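Local coordinates for AbiEi antitoxin C-terminal domain-containing protein (Mycobacterium tuberculosis, PDB 1ZEL) that is of unknown function but probably binds DNA through a winged-helix domain and resembles the antitoxins of AbiE-type toxin-antitoxin systems, at residues Phe102-Ala107 with Ile124-Pro129; Val145-Asn150 with Ala191-Ser196; Ala110-Tyr115 with Trp174-Pro179; Thr262-Ala267 with Asp285-Pro290; Leu67-Thr72 with Leu90-Ala95. All blocks are in the same frame, centred on the assembly; numbering follows the deposited sequence.

Contact 1. Residues Phe102-Ala107 with Ile124-Pro129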
# COMPACT_ATOMS: atom_id res chain seq x y z
N PHE A 102 1.79 3.16 9.05
CA PHE A 102 1.17 2.31 8.04
C PHE A 102 2.26 1.72 7.18
O PHE A 102 3.39 2.23 7.12
CB PHE A 102 0.18 3.09 7.13
CG PHE A 102 0.83 4.24 6.36
CD1 PHE A 102 1.50 4.00 5.16
CD2 PHE A 102 0.75 5.55 6.83
CE1 PHE A 102 2.12 5.04 4.47
CE2 PHE A 102 1.36 6.61 6.12
CZ PHE A 102 2.05 6.33 4.94
N MET A 103 1.90 0.64 6.48
CA MET A 103 2.70 0.13 5.40
C MET A 103 1.81 -0.14 4.20
O MET A 103 0.70 -0.63 4.38
CB MET A 103 3.40 -1.16 5.84
CG MET A 103 4.27 -0.97 7.07
SD MET A 103 5.15 -2.44 7.65
CE MET A 103 6.44 -2.56 6.44
N LEU A 104 2.28 0.18 2.99
CA LEU A 104 1.60 -0.24 1.78
C LEU A 104 1.42 -1.75 1.83
O LEU A 104 2.35 -2.48 2.23
CB LEU A 104 2.39 0.18 0.54
CG LEU A 104 2.45 1.68 0.24
CD1 LEU A 104 3.37 1.98 -0.96
CD2 LEU A 104 1.06 2.25 0.02
N ALA A 105 0.23 -2.23 1.47
CA ALA A 105 -0.07 -3.66 1.57
C ALA A 105 -0.70 -4.18 0.29
O ALA A 105 -0.75 -3.47 -0.72
CB ALA A 105 -0.97 -3.95 2.78
N GLY A 106 -1.17 -5.42 0.34
CA GLY A 106 -1.99 -5.99 -0.73
C GLY A 106 -1.48 -5.66 -2.11
O GLY A 106 -0.29 -5.83 -2.36
N ALA A 107 -2.36 -5.14 -2.97
CA ALA A 107 -2.03 -4.84 -4.36
C ALA A 107 -0.90 -3.82 -4.56
O ALA A 107 -0.14 -3.93 -5.53
CB ALA A 107 -3.28 -4.39 -5.12
N ILE A 124 -6.00 2.97 -1.79
CA ILE A 124 -4.65 2.45 -1.50
C ILE A 124 -4.72 1.46 -0.37
O ILE A 124 -5.09 1.82 0.76
CB ILE A 124 -3.66 3.59 -1.13
CG1 ILE A 124 -3.65 4.67 -2.23
CG2 ILE A 124 -2.24 2.98 -0.87
CD1 ILE A 124 -3.62 6.13 -1.70
N PRO A 125 -4.35 0.20 -0.63
CA PRO A 125 -4.32 -0.81 0.43
C PRO A 125 -3.12 -0.62 1.36
O PRO A 125 -1.96 -0.59 0.92
CB PRO A 125 -4.21 -2.12 -0.35
CG PRO A 125 -3.44 -1.73 -1.58
CD PRO A 125 -3.92 -0.36 -1.93
N ILE A 126 -3.41 -0.48 2.65
CA ILE A 126 -2.37 -0.40 3.67
C ILE A 126 -2.61 -1.38 4.80
O ILE A 126 -3.72 -1.86 4.99
CB ILE A 126 -2.24 1.04 4.28
CG1 ILE A 126 -3.54 1.45 4.99
CG2 ILE A 126 -1.84 2.06 3.22
CD1 ILE A 126 -3.39 2.76 5.78
N TRP A 127 -1.56 -1.65 5.56
CA TRP A 127 -1.68 -2.38 6.80
C TRP A 127 -1.45 -1.36 7.90
O TRP A 127 -0.59 -0.49 7.74
CB TRP A 127 -0.60 -3.50 6.88
CG TRP A 127 -0.52 -4.08 8.30
CD1 TRP A 127 -1.37 -4.99 8.88
CD2 TRP A 127 0.40 -3.69 9.34
NE1 TRP A 127 -1.01 -5.21 10.20
CE2 TRP A 127 0.07 -4.43 10.50
CE3 TRP A 127 1.48 -2.80 9.39
CZ2 TRP A 127 0.79 -4.30 11.69
CZ3 TRP A 127 2.19 -2.67 10.57
CH2 TRP A 127 1.85 -3.42 11.71
N LEU A 128 -2.24 -1.45 8.97
CA LEU A 128 -2.03 -0.64 10.17
C LEU A 128 -2.00 -1.54 11.39
O LEU A 128 -2.81 -2.46 11.48
CB LEU A 128 -3.20 0.35 10.36
CG LEU A 128 -3.10 1.73 9.69
CD1 LEU A 128 -4.44 2.48 9.88
CD2 LEU A 128 -1.95 2.52 10.25
N PRO A 129 -1.12 -1.26 12.36
CA PRO A 129 -1.17 -2.04 13.59
C PRO A 129 -2.48 -1.81 14.37
O PRO A 129 -3.12 -0.76 14.20
CB PRO A 129 0.02 -1.52 14.39
CG PRO A 129 0.43 -0.31 13.78
CD PRO A 129 -0.04 -0.26 12.38
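M103 and W127 form the hydrogen-bonded pair of a short antiparallel bridge between residues 102-107 and 124-129. M103 N donates to W127 O at 3.0 Å, and W127 N returns the bond to M103 O at 2.7 Å. A third bond, from A105 N to P125 O, measures 2.8 Å. On the face that carries M103 and W127, the two side chains lie side by side and point the same way. M103 CG stands at the rim of the indole, 4.1 Å from W127 CE3. M103 SD also lies 4.1 Å from W127 CE3, reaching the six-membered ring obliquely in a Met-aromatic contact. Apolar packing continues elsewhere: F102 CB touches both I126 CD1 and L128 CD2, while L104 CD2 presses on I124 CG2 at 3.5 Å, a tight carbon pair. P125 CG rests 3.3 Å from A105 O. Three backbone bonds thus cross, L104 is bonded on its other side to P179, and W127 NE1 is held by I147 O, so much of the polar backbone is paired where this edge of the three-stranded sheet lies buried among apolar side chains.

Contact 2. Residues Val145-Asn150 with Ala191-Ser196. With FMT (formic acid), chain E.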
# COMPACT_ATOMS: atom_id res chain seq x y z
N VAL A 145 -6.01 -3.22 6.05
CA VAL A 145 -6.03 -4.61 6.44
C VAL A 145 -5.44 -4.65 7.83
O VAL A 145 -4.49 -3.92 8.14
CB VAL A 145 -5.31 -5.54 5.41
CG1 VAL A 145 -3.81 -5.34 5.43
CG2 VAL A 145 -5.67 -7.01 5.68
N ARG A 146 -6.05 -5.44 8.70
CA ARG A 146 -5.77 -5.33 10.13
C ARG A 146 -5.38 -6.66 10.77
O ARG A 146 -6.04 -7.13 11.69
CB ARG A 146 -6.99 -4.75 10.85
CG ARG A 146 -7.23 -3.28 10.58
CD ARG A 146 -6.70 -2.42 11.70
NE ARG A 146 -7.28 -1.08 11.63
CZ ARG A 146 -6.72 -0.02 12.20
NH1 ARG A 146 -5.59 -0.17 12.87
NH2 ARG A 146 -7.27 1.19 12.08
N ILE A 147 -4.29 -7.23 10.29
CA ILE A 147 -3.74 -8.46 10.86
C ILE A 147 -2.87 -8.04 12.04
O ILE A 147 -2.04 -7.15 11.89
CB ILE A 147 -2.94 -9.20 9.77
CG1 ILE A 147 -3.90 -9.58 8.64
CG2 ILE A 147 -2.19 -10.43 10.33
CD1 ILE A 147 -3.22 -10.13 7.45
N PRO A 148 -3.09 -8.65 13.23
CA PRO A 148 -2.42 -8.15 14.44
C PRO A 148 -0.96 -8.53 14.58
O PRO A 148 -0.54 -8.99 15.66
CB PRO A 148 -3.26 -8.76 15.58
CG PRO A 148 -3.74 -10.03 15.02
CD PRO A 148 -3.98 -9.79 13.55
N TRP A 149 -0.18 -8.33 13.52
CA TRP A 149 1.27 -8.37 13.65
C TRP A 149 1.80 -7.37 14.70
O TRP A 149 1.25 -6.26 14.88
CB TRP A 149 1.93 -8.07 12.31
CG TRP A 149 1.76 -9.17 11.30
CD1 TRP A 149 1.97 -10.50 11.51
CD2 TRP A 149 1.38 -9.03 9.93
NE1 TRP A 149 1.75 -11.21 10.35
CE2 TRP A 149 1.38 -10.33 9.36
CE3 TRP A 149 1.05 -7.94 9.11
CZ2 TRP A 149 1.05 -10.56 8.02
CZ3 TRP A 149 0.73 -8.17 7.78
CH2 TRP A 149 0.73 -9.48 7.25
N ASN A 150 2.89 -7.79 15.36
CA ASN A 150 3.73 -6.93 16.22
C ASN A 150 4.30 -5.72 15.45
O ASN A 150 5.24 -5.84 14.63
CB ASN A 150 4.85 -7.77 16.87
CG ASN A 150 5.77 -6.93 17.75
OD1 ASN A 150 5.49 -5.77 18.02
ND2 ASN A 150 6.86 -7.53 18.21
N ALA A 191 -3.15 -14.91 2.21
CA ALA A 191 -3.57 -16.24 2.72
C ALA A 191 -4.51 -16.07 3.92
O ALA A 191 -5.53 -16.78 4.04
CB ALA A 191 -2.34 -17.08 3.12
N THR A 192 -4.18 -15.15 4.81
CA THR A 192 -4.99 -14.94 6.02
C THR A 192 -6.36 -14.39 5.68
O THR A 192 -7.39 -14.88 6.22
CB THR A 192 -4.27 -14.00 7.03
OG1 THR A 192 -3.04 -14.60 7.42
CG2 THR A 192 -5.13 -13.74 8.27
N ARG A 193 -6.39 -13.40 4.78
CA ARG A 193 -7.64 -12.73 4.41
C ARG A 193 -7.67 -12.52 2.90
O ARG A 193 -7.38 -11.44 2.44
CB ARG A 193 -7.74 -11.38 5.13
CG ARG A 193 -8.12 -11.52 6.63
CD ARG A 193 -8.08 -10.22 7.36
NE ARG A 193 -7.79 -10.43 8.77
CZ ARG A 193 -7.89 -9.49 9.71
NH1 ARG A 193 -8.31 -8.27 9.39
NH2 ARG A 193 -7.59 -9.78 10.97
N PRO A 194 -7.98 -13.58 2.13
CA PRO A 194 -7.98 -13.43 0.68
C PRO A 194 -8.87 -12.30 0.17
O PRO A 194 -8.59 -11.75 -0.87
CB PRO A 194 -8.49 -14.79 0.19
CG PRO A 194 -8.15 -15.75 1.32
CD PRO A 194 -8.28 -14.96 2.56
N ALA A 195 -9.91 -11.93 0.93
CA ALA A 195 -10.87 -10.91 0.48
C ALA A 195 -10.27 -9.50 0.58
O ALA A 195 -10.78 -8.55 -0.05
CB ALA A 195 -12.21 -11.00 1.29
N SER A 196 -9.17 -9.39 1.33
CA SER A 196 -8.48 -8.12 1.49
C SER A 196 -7.69 -7.76 0.26
O SER A 196 -7.25 -6.61 0.12
CB SER A 196 -7.55 -8.15 2.70
OG SER A 196 -6.40 -8.93 2.43
C FMT E . -9.71 0.86 9.65
O1 FMT E . -9.72 1.85 10.38
O2 FMT E . -9.45 -0.30 10.02
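R193 and I147 slide past each other in opposite directions, the guanidinium lying with one face against the isoleucine. I147 CG1 stands over that face, offset toward the rim, and is 4.0 Å from R193 NE. The arginine chain is extended from CG to NE, and its tip reaches the backbone of R146, where R193 NH2 comes within 3.2 Å of R146 O. Beyond CG1, I147 meets T192 tip to tip, CD1 against T192 CB at 4.0 Å. V145 points at the short 3-10 segment: its CG2, anti to the backbone N, packs on S196 CB at 3.7 Å. S196 OG in turn donates to R193 O at 2.7 Å, in the carbonyl plane, and the same oxygen accepts S196 N, which fixes the turn after helix 183-192. R146 leads the other way. Its chi2 (-99°) turns CD aside; NE and NH2 then meet the two oxygens of a formic acid molecule, probably from the crystallisation liquor, while NH1 is bonded to K132 O. Aliphatic touches thus combine with a guanidinium face laid on I147 CG1, and the nearby R146 O would be expected to ease the charge of R193 at this partly open surface.

Contact 3. Residues Ala110-Tyr115 with Trp174-Pro179; sequences AWHLGY and WATGLP
H112, in the last turn of helix 106-113, meets W174, A175 and T176 from CB to its ring tip. Its CB begins the contact, 3.5 Å from W174 O and 3.6 Å from CZ3 of the W174 indole. With CG anti to the carbonyl carbon (chi1 -66°), the imidazole is set against the backbone of A175, and CG lies 3.8 Å from A175 CA. The CA of A175 stands over one face of the ring in a CH-pi contact, 18° off the normal. CD2 adds a looser touch on A175 CB, whereas ND1, on the other branch, is near W174 O. At the far side of the ring CE1 meets T176 CG2 at 3.8 Å, the two side chains crossing at about a right angle. The tip, NE2, is hydrogen-bonded to Y87 OH. On the opposite face of the imidazole, W111 CD1 sits over the centre, so the ring is sandwiched between its own helix and the loop.

L113 extends the contact beside it, pressing CD2 on W174 CZ3 at 3.5 Å. Within the loop, A175 CB lies over one face of the indole. T176 opens the bend of a type I' turn from A175 to L178; its OG1 donates to A175 O and is also bonded to R91 NH2.

The two segments are joined by van der Waals and CH-pi packing. Covered on its two faces by W111 CD1 and A175 CA, and bonded at NE2 to Y87 OH, the imidazole is probably restricted in its rotation.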
# COMPACT_ATOMS: atom_id res chain seq x y z
N ALA A 110 2.33 -5.71 -3.80
CA ALA A 110 2.55 -6.68 -4.89
C ALA A 110 3.03 -5.98 -6.16
O ALA A 110 3.85 -6.52 -6.93
CB ALA A 110 1.23 -7.45 -5.18
N TRP A 111 2.48 -4.79 -6.42
CA TRP A 111 2.81 -4.06 -7.64
C TRP A 111 4.28 -3.66 -7.65
O TRP A 111 5.00 -3.93 -8.60
CB TRP A 111 1.87 -2.83 -7.77
CG TRP A 111 2.33 -1.76 -8.73
CD1 TRP A 111 2.69 -0.48 -8.42
CD2 TRP A 111 2.44 -1.88 -10.16
NE1 TRP A 111 3.02 0.21 -9.56
CE2 TRP A 111 2.87 -0.62 -10.64
CE3 TRP A 111 2.20 -2.90 -11.08
CZ2 TRP A 111 3.10 -0.37 -11.99
CZ3 TRP A 111 2.43 -2.66 -12.43
CH2 TRP A 111 2.88 -1.40 -12.87
N HIS A 112 4.74 -3.06 -6.56
CA HIS A 112 6.12 -2.60 -6.50
C HIS A 112 7.13 -3.73 -6.35
O HIS A 112 8.28 -3.58 -6.77
CB HIS A 112 6.28 -1.54 -5.40
CG HIS A 112 5.53 -0.27 -5.67
ND1 HIS A 112 5.83 0.55 -6.75
CD2 HIS A 112 4.52 0.33 -5.01
CE1 HIS A 112 5.01 1.59 -6.74
NE2 HIS A 112 4.20 1.48 -5.70
N LEU A 113 6.71 -4.86 -5.77
CA LEU A 113 7.54 -6.06 -5.65
C LEU A 113 7.59 -6.79 -6.99
O LEU A 113 8.48 -7.63 -7.22
CB LEU A 113 6.98 -7.01 -4.58
CG LEU A 113 7.18 -6.65 -3.10
CD1 LEU A 113 6.43 -7.64 -2.17
CD2 LEU A 113 8.67 -6.57 -2.75
N GLY A 114 6.66 -6.45 -7.88
CA GLY A 114 6.74 -6.93 -9.27
C GLY A 114 5.86 -8.11 -9.63
O GLY A 114 6.04 -8.72 -10.69
N TYR A 115 4.84 -8.38 -8.80
CA TYR A 115 4.00 -9.56 -9.00
C TYR A 115 2.70 -9.29 -9.76
O TYR A 115 1.87 -10.19 -9.87
CB TYR A 115 3.72 -10.26 -7.65
CG TYR A 115 4.97 -10.50 -6.83
CD1 TYR A 115 5.03 -10.13 -5.48
CD2 TYR A 115 6.10 -11.03 -7.40
CE1 TYR A 115 6.19 -10.32 -4.75
CE2 TYR A 115 7.27 -11.22 -6.66
CZ TYR A 115 7.30 -10.86 -5.35
OH TYR A 115 8.44 -11.03 -4.62
N TRP A 174 11.96 1.77 -3.61
CA TRP A 174 11.27 0.74 -4.41
C TRP A 174 9.74 0.85 -4.37
O TRP A 174 9.08 0.48 -5.34
CB TRP A 174 11.75 -0.68 -4.01
CG TRP A 174 11.26 -1.09 -2.67
CD1 TRP A 174 11.81 -0.80 -1.44
CD2 TRP A 174 10.08 -1.84 -2.41
NE1 TRP A 174 11.03 -1.33 -0.44
CE2 TRP A 174 9.96 -1.98 -1.01
CE3 TRP A 174 9.10 -2.40 -3.23
CZ2 TRP A 174 8.89 -2.66 -0.42
CZ3 TRP A 174 8.05 -3.10 -2.64
CH2 TRP A 174 7.95 -3.21 -1.24
N ALA A 175 9.17 1.36 -3.26
CA ALA A 175 7.72 1.64 -3.16
C ALA A 175 7.47 3.16 -3.07
O ALA A 175 6.58 3.64 -2.32
CB ALA A 175 7.07 0.90 -1.96
N THR A 176 8.30 3.90 -3.83
CA THR A 176 8.26 5.36 -3.99
C THR A 176 8.57 6.11 -2.71
O THR A 176 8.19 7.29 -2.56
CB THR A 176 6.90 5.87 -4.51
OG1 THR A 176 5.95 5.86 -3.43
CG2 THR A 176 6.38 5.02 -5.66
N GLY A 177 9.22 5.43 -1.77
CA GLY A 177 9.64 6.08 -0.55
C GLY A 177 8.80 5.79 0.67
O GLY A 177 9.15 6.22 1.76
N LEU A 178 7.69 5.08 0.50
CA LEU A 178 6.84 4.74 1.64
C LEU A 178 7.20 3.35 2.12
O LEU A 178 7.72 2.57 1.34
CB LEU A 178 5.37 4.77 1.24
CG LEU A 178 4.83 6.14 0.85
CD1 LEU A 178 3.45 5.92 0.29
CD2 LEU A 178 4.78 7.10 2.05
N PRO A 179 6.91 3.04 3.40
CA PRO A 179 7.07 1.70 3.97
C PRO A 179 6.08 0.77 3.28
O PRO A 179 4.96 1.19 2.97
CB PRO A 179 6.66 1.87 5.43
CG PRO A 179 6.63 3.31 5.68
CD PRO A 179 6.36 3.99 4.38

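Contact 4. Residues Thr262-Ala267 with Asp285-Pro290; sequences TRFTTA and DELVVP
D285 pairs with F264 in a parallel bridge, their side chains side by side on one face of the sheet and D285 OD1 3.8 Å from F264 CB. The carboxylate also turns toward its own chain. OD1 takes L287 N from above the carboxylate plane, an Asx turn, and V288 N on its syn lone pair at 2.8 Å, an Asx motif leading into helix 288-296, while OD2 accepts V289 N and is bonded to Y236 OH. E286 N next donates to F264 O at 2.9 Å. The E286 side chain extends beyond CG alongside T265 and spreads its two oxygens: in the conformer modelled for R263, OE2 makes a long and doubtful salt bridge with R263 NE, and OE1 is bonded to H268 ND1. At L287, the N-cap position, chi1 (173°) sets CG anti to the backbone N; from there CD2 lies 3.5 Å from F264 CE2, and T266 CG2 touches the same methyl. V288 finishes the contact with CG2 over the centre of the F264 ring, 12° off the normal. Strand 283-285 is the middle strand here, lying between 262-264 and the antiparallel 276-278. Helix 228-240 packs on T262 and V289, and W200 of helix 200-203 covers T266 and L287.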
# COMPACT_ATOMS: atom_id res chain seq x y z
N THR A 262 -10.58 -26.09 4.82
CA THR A 262 -10.74 -24.66 4.59
C THR A 262 -10.98 -24.37 3.12
O THR A 262 -10.55 -25.15 2.26
CB THR A 262 -9.50 -23.85 5.09
OG1 THR A 262 -9.87 -22.47 5.21
CG2 THR A 262 -8.35 -23.98 4.09
N ARG A 263 -11.69 -23.28 2.83
CA ARG A 263 -11.89 -22.84 1.45
C ARG A 263 -10.93 -21.70 1.14
O ARG A 263 -10.68 -20.85 1.99
CB ARG A 263 -13.33 -22.38 1.22
CG ARG A 263 -14.35 -23.50 1.09
CD ARG A 263 -15.76 -22.93 0.87
NE ARG A 263 -16.80 -23.96 0.79
CZ ARG A 263 -17.75 -24.16 1.71
NH1 ARG A 263 -17.81 -23.41 2.81
NH2 ARG A 263 -18.65 -25.11 1.53
N PHE A 264 -10.40 -21.70 -0.07
CA PHE A 264 -9.58 -20.62 -0.56
C PHE A 264 -10.49 -19.89 -1.51
O PHE A 264 -10.74 -20.36 -2.60
CB PHE A 264 -8.33 -21.13 -1.30
CG PHE A 264 -7.19 -20.13 -1.30
CD1 PHE A 264 -5.88 -20.55 -1.15
CD2 PHE A 264 -7.44 -18.76 -1.41
CE1 PHE A 264 -4.83 -19.62 -1.11
CE2 PHE A 264 -6.40 -17.84 -1.37
CZ PHE A 264 -5.10 -18.27 -1.21
N THR A 265 -11.04 -18.77 -1.05
CA THR A 265 -12.09 -18.08 -1.78
C THR A 265 -12.14 -16.62 -1.31
O THR A 265 -11.79 -16.33 -0.17
CB THR A 265 -13.49 -18.74 -1.56
OG1 THR A 265 -14.44 -18.14 -2.45
CG2 THR A 265 -13.99 -18.56 -0.11
N THR A 266 -12.57 -15.71 -2.19
CA THR A 266 -12.80 -14.32 -1.77
C THR A 266 -14.26 -14.11 -1.35
O THR A 266 -14.61 -13.09 -0.71
CB THR A 266 -12.42 -13.31 -2.86
OG1 THR A 266 -13.01 -13.70 -4.10
CG2 THR A 266 -10.92 -13.26 -3.02
N ALA A 267 -15.09 -15.08 -1.70
CA ALA A 267 -16.51 -15.12 -1.38
C ALA A 267 -17.03 -16.45 -1.91
O ALA A 267 -17.13 -16.64 -3.12
CB ALA A 267 -17.27 -13.93 -2.03
N ASP A 285 -9.83 -25.28 -3.12
CA ASP A 285 -9.41 -24.08 -3.82
C ASP A 285 -10.49 -23.63 -4.81
O ASP A 285 -10.70 -24.27 -5.83
CB ASP A 285 -8.07 -24.32 -4.54
CG ASP A 285 -7.57 -23.09 -5.30
OD1 ASP A 285 -8.01 -21.96 -4.99
OD2 ASP A 285 -6.72 -23.24 -6.21
N GLU A 286 -11.16 -22.52 -4.49
CA GLU A 286 -12.18 -21.93 -5.36
C GLU A 286 -11.66 -20.70 -6.08
O GLU A 286 -12.40 -20.02 -6.82
CB GLU A 286 -13.41 -21.60 -4.53
CG GLU A 286 -13.94 -22.82 -3.82
CD GLU A 286 -15.16 -22.57 -2.95
OE1 GLU A 286 -15.55 -21.39 -2.77
OE2 GLU A 286 -15.72 -23.57 -2.46
N LEU A 287 -10.37 -20.45 -5.92
CA LEU A 287 -9.80 -19.18 -6.35
C LEU A 287 -8.58 -19.28 -7.24
O LEU A 287 -8.60 -18.79 -8.35
CB LEU A 287 -9.49 -18.32 -5.12
CG LEU A 287 -8.74 -16.99 -5.28
CD1 LEU A 287 -9.60 -15.99 -6.02
CD2 LEU A 287 -8.43 -16.50 -3.89
N VAL A 288 -7.50 -19.87 -6.75
CA VAL A 288 -6.23 -19.80 -7.43
C VAL A 288 -6.28 -20.57 -8.76
O VAL A 288 -6.17 -19.96 -9.83
CB VAL A 288 -5.07 -20.24 -6.52
CG1 VAL A 288 -3.75 -20.35 -7.29
CG2 VAL A 288 -4.91 -19.23 -5.36
N VAL A 289 -6.50 -21.89 -8.70
CA VAL A 289 -6.62 -22.71 -9.92
C VAL A 289 -7.82 -22.31 -10.82
O VAL A 289 -7.66 -22.11 -12.03
CB VAL A 289 -6.50 -24.23 -9.60
CG1 VAL A 289 -6.53 -25.06 -10.88
CG2 VAL A 289 -5.20 -24.49 -8.87
N PRO A 290 -9.01 -22.11 -10.23
CA PRO A 290 -10.13 -21.60 -11.04
C PRO A 290 -9.86 -20.29 -11.82
O PRO A 290 -10.34 -20.15 -12.96
CB PRO A 290 -11.23 -21.38 -10.00
CG PRO A 290 -10.91 -22.35 -8.94
CD PRO A 290 -9.43 -22.36 -8.84

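Contact 5. Residues Leu67-Thr72 with Leu90-Ala95; sequences LPVKGT and LRSWLA. With FMT (formic acid), chain M.
V69 CG2 approaches the W93 indole obliquely, touching W93 CB at 4.0 Å and W93 CA at 3.8 Å. The indole itself leads away, with CG anti to the backbone N (chi1 -170°), and meets the F102 ring at a shallow angle. A formic acid molecule, probably from the crystallisation liquor, sits by V69 and K70; its O1 takes K70 N at 2.9 Å, and it is also bonded to G137 N.

S92 is the centre of the packing. Its CB lies against T72 OG1, at 3.4 Å, and L67 CD1, at 3.6 Å. Its hydroxyl lies against V69, with OG 3.4 Å from V69 CB, and is bonded to P89 O one turn back in the helix. T72 CG2 reaches S92 O and, further along, A95 CB. The loop keeps its own shape: T72 OG1 donates to V69 O at 2.7 Å, across the type II turn from V69 to T72.

Both hydroxyls at this buried meeting are thus satisfied within their own segments or close by in the chain, and what joins the 64-66 to 72-75 hairpin loop to helix 88-96 is the close packing of V69, L67 and T72 against S92.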
# COMPACT_ATOMS: atom_id res chain seq x y z
N LEU A 67 -5.52 18.28 0.56
CA LEU A 67 -5.33 16.85 0.73
C LEU A 67 -6.21 16.28 1.85
O LEU A 67 -6.76 17.05 2.64
CB LEU A 67 -3.85 16.53 0.95
CG LEU A 67 -2.94 16.74 -0.26
CD1 LEU A 67 -1.45 16.57 0.18
CD2 LEU A 67 -3.30 15.81 -1.49
N PRO A 68 -6.40 14.94 1.89
CA PRO A 68 -7.36 14.30 2.81
C PRO A 68 -7.10 14.52 4.28
O PRO A 68 -8.04 14.52 5.08
CB PRO A 68 -7.22 12.80 2.48
CG PRO A 68 -6.75 12.79 1.04
CD PRO A 68 -5.81 13.96 0.95
N VAL A 69 -5.84 14.74 4.66
CA VAL A 69 -5.55 14.96 6.07
C VAL A 69 -5.66 16.46 6.41
O VAL A 69 -5.20 17.31 5.67
CB VAL A 69 -4.22 14.28 6.51
CG1 VAL A 69 -3.94 14.57 7.95
CG2 VAL A 69 -4.35 12.75 6.33
N LYS A 70 -6.30 16.77 7.53
CA LYS A 70 -6.51 18.17 7.90
C LYS A 70 -5.19 18.92 8.00
O LYS A 70 -4.24 18.47 8.64
CB LYS A 70 -7.27 18.27 9.22
N GLY A 71 -5.14 20.09 7.37
CA GLY A 71 -3.99 20.97 7.52
C GLY A 71 -2.88 20.67 6.53
O GLY A 71 -1.73 21.04 6.77
N THR A 72 -3.22 19.98 5.44
CA THR A 72 -2.27 19.64 4.38
C THR A 72 -2.83 19.97 2.99
O THR A 72 -4.05 19.87 2.76
CB THR A 72 -1.87 18.15 4.41
OG1 THR A 72 -3.01 17.34 4.12
CG2 THR A 72 -1.32 17.77 5.77
N LEU A 90 -1.38 9.38 1.63
CA LEU A 90 -0.55 8.82 2.69
C LEU A 90 0.60 9.73 3.07
O LEU A 90 0.95 9.86 4.25
CB LEU A 90 -0.03 7.44 2.27
CG LEU A 90 -1.12 6.38 2.19
CD1 LEU A 90 -0.55 5.10 1.61
CD2 LEU A 90 -1.74 6.11 3.57
N ARG A 91 1.23 10.35 2.08
CA ARG A 91 2.25 11.36 2.38
C ARG A 91 1.64 12.51 3.17
O ARG A 91 2.32 13.09 4.01
CB ARG A 91 2.89 11.88 1.09
CG ARG A 91 3.47 10.76 0.21
CD ARG A 91 4.34 11.32 -0.88
NE ARG A 91 4.34 10.47 -2.07
CZ ARG A 91 5.10 9.38 -2.22
NH1 ARG A 91 5.96 9.01 -1.28
NH2 ARG A 91 5.01 8.66 -3.34
N SER A 92 0.39 12.88 2.90
CA SER A 92 -0.22 13.95 3.72
C SER A 92 -0.40 13.56 5.18
O SER A 92 -0.30 14.40 6.10
CB SER A 92 -1.53 14.46 3.11
OG SER A 92 -2.65 13.71 3.51
N TRP A 93 -0.67 12.28 5.41
CA TRP A 93 -0.69 11.74 6.76
C TRP A 93 0.68 11.83 7.45
O TRP A 93 0.78 12.34 8.58
CB TRP A 93 -1.24 10.32 6.75
CG TRP A 93 -1.55 9.73 8.13
CD1 TRP A 93 -1.51 10.38 9.33
CD2 TRP A 93 -1.99 8.40 8.40
NE1 TRP A 93 -1.87 9.51 10.35
CE2 TRP A 93 -2.17 8.29 9.79
CE3 TRP A 93 -2.25 7.29 7.59
CZ2 TRP A 93 -2.59 7.10 10.40
CZ3 TRP A 93 -2.68 6.11 8.19
CH2 TRP A 93 -2.83 6.02 9.58
N LEU A 94 1.74 11.37 6.78
CA LEU A 94 3.11 11.47 7.34
C LEU A 94 3.52 12.92 7.61
O LEU A 94 4.33 13.19 8.53
CB LEU A 94 4.12 10.84 6.39
CG LEU A 94 4.02 9.33 6.31
CD1 LEU A 94 4.81 8.84 5.09
CD2 LEU A 94 4.51 8.69 7.60
N ALA A 95 2.98 13.84 6.82
CA ALA A 95 3.25 15.27 6.99
C ALA A 95 2.75 15.79 8.33
O ALA A 95 3.38 16.66 8.94
CB ALA A 95 2.63 16.07 5.86
C FMT M . -8.30 13.80 9.44
O1 FMT M . -7.46 14.60 9.03
O2 FMT M . -9.03 13.12 8.72

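In the fold
From the N terminus, contact 5 comes first, tying the loop between strands 64-66 and 72-75 to helix 88-96. Strand 103-104 follows, and W93 and L90 pack on F102 and L104 of contact 1, which closes the next loop. Contact 3 crosses contact 1 along the chain: both use helix 106-113, and L104 N is bonded to P179 O. Contact 2 opens after contact 1 closes and crosses contact 3, joining the third strand's exit to the end of helix 183-192. Contact 4 comes last, closing the loop that holds strand 276-278 and leads into 283-285; its first segment packs on P194 of contact 2. Contacts 4 and 5 lie on opposite sides of the chain's centre.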